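PDB 3ZXK: HIAXHD3 from Humicola insolens, which hydrolyses alpha-L-arabinofuranosidic bonds as a family GH43 arabinofuranosidase, probably releasing arabinose side chains from arabinoxylan. Local coordinates for residues Tyr30-Val44 / His52-Asn64. Sequence-based numbering, arbitrary orientation.
Sequences YYSSSTFAYSPGAPV and HWTPVTHSVPRLN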
loop_
_atom_site.group_PDB
_atom_site.type_symbol
_atom_site.label_atom_id
_atom_site.label_comp_id
_atom_site.label_asym_id
_atom_site.label_seq_id
_atom_site.Cartn_x
_atom_site.Cartn_y
_atom_site.Cartn_z
ATOM N N TYR A 30 -1.181 -3.481 -14.843
ATOM C CA TYR A 30 -1.791 -3.517 -13.509
ATOM C C TYR A 30 -0.753 -3.886 -12.466
ATOM O O TYR A 30 0.152 -4.654 -12.752
ATOM C CB TYR A 30 -2.966 -4.500 -13.467
ATOM C CG TYR A 30 -4.149 -4.021 -14.269
ATOM C CD1 TYR A 30 -4.979 -3.004 -13.786
ATOM C CD2 TYR A 30 -4.412 -4.552 -15.527
ATOM C CE1 TYR A 30 -6.048 -2.550 -14.534
ATOM C CE2 TYR A 30 -5.483 -4.109 -16.286
ATOM C CZ TYR A 30 -6.296 -3.134 -15.772
ATOM O OH TYR A 30 -7.345 -2.658 -16.498
ATOM N N TYR A 31 -0.898 -3.334 -11.271
ATOM C CA TYR A 31 0.102 -3.450 -10.182
ATOM C C TYR A 31 -0.714 -3.685 -8.936
ATOM O O TYR A 31 -1.643 -2.917 -8.645
ATOM C CB TYR A 31 0.793 -2.092 -10.102
ATOM C CG TYR A 31 1.861 -1.813 -9.066
ATOM C CD1 TYR A 31 1.636 -1.990 -7.695
ATOM C CD2 TYR A 31 3.072 -1.261 -9.471
ATOM C CE1 TYR A 31 2.606 -1.643 -6.754
ATOM C CE2 TYR A 31 4.040 -0.932 -8.537
ATOM C CZ TYR A 31 3.810 -1.109 -7.200
ATOM O OH TYR A 31 4.837 -0.743 -6.361
ATOM N N SER A 32 -0.394 -4.753 -8.223
ATOM C CA SER A 32 -1.056 -5.122 -6.977
ATOM C C SER A 32 -0.071 -5.036 -5.813
ATOM O O SER A 32 1.053 -5.510 -5.941
ATOM C CB SER A 32 -1.622 -6.535 -7.123
ATOM O OG SER A 32 -2.176 -7.020 -5.912
ATOM N N SER A 33 -0.488 -4.464 -4.682
ATOM C CA SER A 33 0.397 -4.254 -3.523
ATOM C C SER A 33 -0.183 -4.761 -2.198
ATOM O O SER A 33 -1.371 -5.152 -2.132
ATOM C CB SER A 33 0.867 -2.789 -3.403
ATOM O OG SER A 33 -0.213 -1.935 -3.070
ATOM N N SER A 34 0.657 -4.746 -1.150
ATOM C CA SER A 34 0.270 -5.267 0.162
ATOM C C SER A 34 -0.015 -4.181 1.176
ATOM O O SER A 34 0.624 -3.109 1.187
ATOM C CB SER A 34 1.395 -6.133 0.693
ATOM O OG SER A 34 1.667 -7.145 -0.239
ATOM N N THR A 35 -0.996 -4.460 2.036
ATOM C CA THR A 35 -1.536 -3.432 2.923
ATOM C C THR A 35 -1.703 -3.835 4.385
ATOM O O THR A 35 -2.253 -3.074 5.144
ATOM C CB THR A 35 -2.917 -2.974 2.424
ATOM O OG1 THR A 35 -3.612 -4.109 1.887
ATOM C CG2 THR A 35 -2.773 -1.901 1.301
ATOM N N PHE A 36 -1.254 -5.026 4.779
ATOM C CA PHE A 36 -1.273 -5.374 6.218
ATOM C C PHE A 36 -2.706 -5.285 6.776
ATOM O O PHE A 36 -3.603 -5.930 6.215
ATOM C CB PHE A 36 -0.164 -4.595 6.982
ATOM C CG PHE A 36 1.203 -4.894 6.414
ATOM C CD1 PHE A 36 1.692 -4.215 5.284
ATOM C CD2 PHE A 36 1.949 -5.965 6.933
ATOM C CE1 PHE A 36 2.922 -4.568 4.723
ATOM C CE2 PHE A 36 3.173 -6.321 6.374
ATOM C CZ PHE A 36 3.657 -5.611 5.279
ATOM N N ALA A 37 -2.925 -4.507 7.826
ATOM C CA ALA A 37 -4.256 -4.391 8.430
ATOM C C ALA A 37 -5.035 -3.164 7.946
ATOM O O ALA A 37 -6.087 -2.840 8.492
ATOM C CB ALA A 37 -4.164 -4.418 9.962
ATOM N N TYR A 38 -4.560 -2.507 6.895
ATOM C CA TYR A 38 -5.310 -1.376 6.316
ATOM C C TYR A 38 -6.476 -1.882 5.452
ATOM O O TYR A 38 -6.392 -2.927 4.835
ATOM C CB TYR A 38 -4.350 -0.446 5.564
ATOM C CG TYR A 38 -3.389 0.246 6.551
ATOM C CD1 TYR A 38 -3.743 1.415 7.180
ATOM C CD2 TYR A 38 -2.124 -0.302 6.859
ATOM C CE1 TYR A 38 -2.883 2.048 8.090
ATOM C CE2 TYR A 38 -1.257 0.303 7.758
ATOM C CZ TYR A 38 -1.635 1.497 8.371
ATOM O OH TYR A 38 -0.788 2.133 9.284
ATOM N N SER A 39 -7.593 -1.196 5.509
ATOM C CA SER A 39 -8.849 -1.711 4.943
ATOM C C SER A 39 -9.572 -0.594 4.184
ATOM O O SER A 39 -9.903 0.434 4.783
ATOM C CB SER A 39 -9.743 -2.174 6.098
ATOM O OG SER A 39 -11.006 -2.627 5.601
ATOM N N PRO A 40 -9.895 -0.773 2.894
ATOM C CA PRO A 40 -9.772 -1.955 2.068
ATOM C C PRO A 40 -8.315 -2.319 1.838
ATOM O O PRO A 40 -7.420 -1.473 1.948
ATOM C CB PRO A 40 -10.448 -1.537 0.735
ATOM C CG PRO A 40 -10.362 -0.062 0.721
ATOM C CD PRO A 40 -10.526 0.345 2.158
ATOM N N GLY A 41 -8.109 -3.572 1.473
ATOM C CA GLY A 41 -6.767 -4.082 1.255
ATOM C C GLY A 41 -6.478 -4.394 -0.199
ATOM O O GLY A 41 -7.395 -4.479 -1.022
ATOM N N ALA A 42 -5.183 -4.589 -0.483
ATOM C CA ALA A 42 -4.691 -5.053 -1.788
ATOM C C ALA A 42 -5.061 -4.122 -2.933
ATOM O O ALA A 42 -5.813 -4.506 -3.840
ATOM C CB ALA A 42 -5.113 -6.496 -2.092
ATOM N N PRO A 43 -4.527 -2.902 -2.911
ATOM C CA PRO A 43 -4.822 -1.948 -3.993
ATOM C C PRO A 43 -4.347 -2.481 -5.333
ATOM O O PRO A 43 -3.379 -3.278 -5.394
ATOM C CB PRO A 43 -3.956 -0.732 -3.656
ATOM C CG PRO A 43 -3.213 -1.054 -2.435
ATOM C CD PRO A 43 -3.548 -2.395 -1.933
ATOM N N VAL A 44 -5.047 -2.043 -6.375
ATOM C CA VAL A 44 -4.649 -2.246 -7.764
ATOM C C VAL A 44 -4.425 -0.866 -8.386
ATOM O O VAL A 44 -5.318 0.000 -8.317
ATOM C CB VAL A 44 -5.720 -2.992 -8.590
ATOM C CG1 VAL A 44 -5.252 -3.244 -10.017
ATOM C CG2 VAL A 44 -6.049 -4.344 -7.953
ATOM N N HIS A 52 3.486 6.187 -15.042
ATOM C CA HIS A 52 2.466 6.997 -14.388
ATOM C C HIS A 52 1.330 6.110 -13.960
ATOM O O HIS A 52 0.621 5.540 -14.801
ATOM C CB HIS A 52 1.986 8.065 -15.357
ATOM C CG HIS A 52 3.097 8.956 -15.867
ATOM N ND1 HIS A 52 3.689 8.776 -17.066
ATOM C CD2 HIS A 52 3.733 10.039 -15.274
ATOM C CE1 HIS A 52 4.641 9.719 -17.246
ATOM N NE2 HIS A 52 4.669 10.492 -16.152
ATOM N N TRP A 53 1.176 5.965 -12.649
ATOM C CA TRP A 53 0.250 5.003 -12.050
ATOM C C TRP A 53 -0.880 5.732 -11.376
ATOM O O TRP A 53 -0.654 6.790 -10.755
ATOM C CB TRP A 53 0.975 4.167 -11.024
ATOM C CG TRP A 53 2.025 3.297 -11.618
ATOM C CD1 TRP A 53 3.373 3.576 -11.781
ATOM C CD2 TRP A 53 1.829 1.964 -12.169
ATOM N NE1 TRP A 53 4.026 2.512 -12.345
ATOM C CE2 TRP A 53 3.144 1.506 -12.621
ATOM C CE3 TRP A 53 0.730 1.120 -12.307
ATOM C CZ2 TRP A 53 3.325 0.251 -13.198
ATOM C CZ3 TRP A 53 0.921 -0.126 -12.912
ATOM C CH2 TRP A 53 2.190 -0.554 -13.332
ATOM N N THR A 54 -2.081 5.151 -11.447
ATOM C CA THR A 54 -3.300 5.683 -10.831
ATOM C C THR A 54 -3.987 4.515 -10.122
ATOM O O THR A 54 -4.117 3.440 -10.730
ATOM C CB THR A 54 -4.270 6.203 -11.904
ATOM O OG1 THR A 54 -3.651 7.267 -12.641
ATOM C CG2 THR A 54 -5.562 6.708 -11.271
ATOM N N PRO A 55 -4.409 4.701 -8.854
ATOM C CA PRO A 55 -5.114 3.598 -8.164
ATOM C C PRO A 55 -6.531 3.440 -8.722
ATOM O O PRO A 55 -7.212 4.455 -8.970
ATOM C CB PRO A 55 -5.107 4.033 -6.689
ATOM C CG PRO A 55 -4.986 5.508 -6.731
ATOM C CD PRO A 55 -4.314 5.916 -8.012
ATOM N N VAL A 56 -6.953 2.204 -8.998
ATOM C CA VAL A 56 -8.267 2.007 -9.624
ATOM C C VAL A 56 -9.255 1.166 -8.835
ATOM O O VAL A 56 -10.462 1.324 -9.018
ATOM C CB VAL A 56 -8.175 1.522 -11.084
ATOM C CG1 VAL A 56 -7.522 2.619 -11.920
ATOM C CG2 VAL A 56 -7.429 0.186 -11.179
ATOM N N THR A 57 -8.758 0.309 -7.952
ATOM C CA THR A 57 -9.617 -0.576 -7.150
ATOM C C THR A 57 -8.822 -1.187 -6.000
ATOM O O THR A 57 -7.608 -0.984 -5.910
ATOM C CB THR A 57 -10.307 -1.682 -8.043
ATOM O OG1 THR A 57 -11.355 -2.341 -7.305
ATOM C CG2 THR A 57 -9.312 -2.723 -8.560
ATOM N N HIS A 58 -9.497 -1.918 -5.124
ATOM C CA HIS A 58 -8.817 -2.735 -4.118
ATOM C C HIS A 58 -9.414 -4.115 -4.192
ATOM O O HIS A 58 -10.633 -4.264 -4.286
ATOM C CB HIS A 58 -9.074 -2.237 -2.706
ATOM C CG HIS A 58 -8.264 -1.028 -2.293
ATOM N ND1 HIS A 58 -8.525 0.224 -2.748
ATOM C CD2 HIS A 58 -7.184 -0.917 -1.426
ATOM C CE1 HIS A 58 -7.684 1.103 -2.152
ATOM N NE2 HIS A 58 -6.853 0.410 -1.359
ATOM N N SER A 59 -8.578 -5.145 -4.118
ATOM C CA SER A 59 -9.085 -6.541 -4.250
ATOM C C SER A 59 -9.831 -7.067 -3.018
ATOM O O SER A 59 -10.587 -8.020 -3.136
ATOM C CB SER A 59 -7.922 -7.489 -4.555
ATOM O OG SER A 59 -7.383 -7.202 -5.815
ATOM N N VAL A 60 -9.577 -6.453 -1.855
ATOM C CA VAL A 60 -10.232 -6.916 -0.621
ATOM C C VAL A 60 -11.003 -5.744 -0.003
ATOM O O VAL A 60 -10.487 -5.005 0.837
ATOM C CB VAL A 60 -9.202 -7.558 0.338
ATOM C CG1 VAL A 60 -9.897 -8.163 1.561
ATOM C CG2 VAL A 60 -8.411 -8.649 -0.365
ATOM N N PRO A 61 -12.253 -5.548 -0.427
ATOM C CA PRO A 61 -12.968 -4.346 0.021
ATOM C C PRO A 61 -13.180 -4.259 1.524
ATOM O O PRO A 61 -13.302 -3.140 2.035
ATOM C CB PRO A 61 -14.298 -4.406 -0.742
ATOM C CG PRO A 61 -14.373 -5.758 -1.390
ATOM C CD PRO A 61 -12.938 -6.205 -1.562
ATOM N N ARG A 62 -13.262 -5.390 2.217
ATOM C CA ARG A 62 -13.277 -5.386 3.685
ATOM C C ARG A 62 -12.540 -6.647 4.074
ATOM O O ARG A 62 -12.782 -7.697 3.480
ATOM C CB ARG A 62 -14.701 -5.408 4.232
ATOM C CG ARG A 62 -14.780 -5.437 5.748
ATOM C CD ARG A 62 -16.225 -5.299 6.203
ATOM N NE ARG A 62 -16.324 -5.335 7.665
ATOM C CZ ARG A 62 -16.275 -4.261 8.445
ATOM N NH1 ARG A 62 -16.166 -3.042 7.904
ATOM N NH2 ARG A 62 -16.337 -4.409 9.767
ATOM N N LEU A 63 -11.647 -6.559 5.053
ATOM C CA LEU A 63 -10.785 -7.683 5.407
ATOM C C LEU A 63 -11.654 -8.736 6.066
ATOM O O LEU A 63 -12.356 -8.443 7.007
ATOM C CB LEU A 63 -9.654 -7.212 6.346
ATOM C CG LEU A 63 -8.884 -5.968 5.833
ATOM C CD1 LEU A 63 -7.691 -5.662 6.737
ATOM C CD2 LEU A 63 -8.388 -6.156 4.402
ATOM N N ASN A 64 -11.595 -9.969 5.569
ATOM C CA ASN A 64 -12.414 -11.073 6.072
ATOM C C ASN A 64 -11.596 -12.187 6.717
ATOM O O ASN A 64 -11.969 -13.363 6.664
ATOM C CB ASN A 64 -13.266 -11.637 4.926
ATOM C CG ASN A 64 -12.430 -12.312 3.828
ATOM O OD1 ASN A 64 -11.382 -11.799 3.405
ATOM N ND2 ASN A 64 -12.919 -13.453 3.341
HETATM O O HOH W 1 -4.705 -6.321 -5.717
HETATM O O HOH W 2 -13.243 -1.527 4.252
#
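The imidazole of His58 lies between two prolines of the facing segment. Pro40 CG sits over the centre of one face, 3.8 Å from the ring centroid and 9° off the normal, a CH-pi contact; Pro43 CB makes a second over the opposite face, displaced toward the rim at 4.2 Å from that centroid. With chi1 at -78°, CG of His58 stands anti to its own carbonyl carbon, which carries the ring into this slot. On the other face of the hairpin, Val44 and Thr57 lie side by side, Val44 CB to Thr57 CG2 3.6 Å. At the far end, Tyr31 turns its edge to the face of Trp53, a T-shaped pair with planes at 68°, while Tyr31 CB abuts Trp53 CZ3 at 3.4 Å.

Backbone pairing is antiparallel, with two classic beta bulges: Val56 and Thr57 both face Val44, and Ser59 and Val60 both face Gly41. Val44 N to Thr57 O and Gly41 N to Val60 O each measure 2.8 Å, and Val56 N reaches Val44 O in an almost straight bond. Water 1 donates to Ala42 O and also bonds Ser32 OG and Ser59 OG, bridging the segments at the polar margin. Both ring nitrogens of His58 are satisfied, ND1 by Glu331 and NE2 by Glu334; an alanine here would probably leave both carboxylates without this partner and open a gap between Pro40 and Pro43.

Strands 41-47 and 54-58 form the outer hairpin of a four-stranded antiparallel sheet, one blade of the five-bladed beta-propeller characteristic of GH43. Trp99 of strand 96-103 packs against Ala42 and Val60, whereas strand 38-39 joins a different sheet by pairing with strand 334-336.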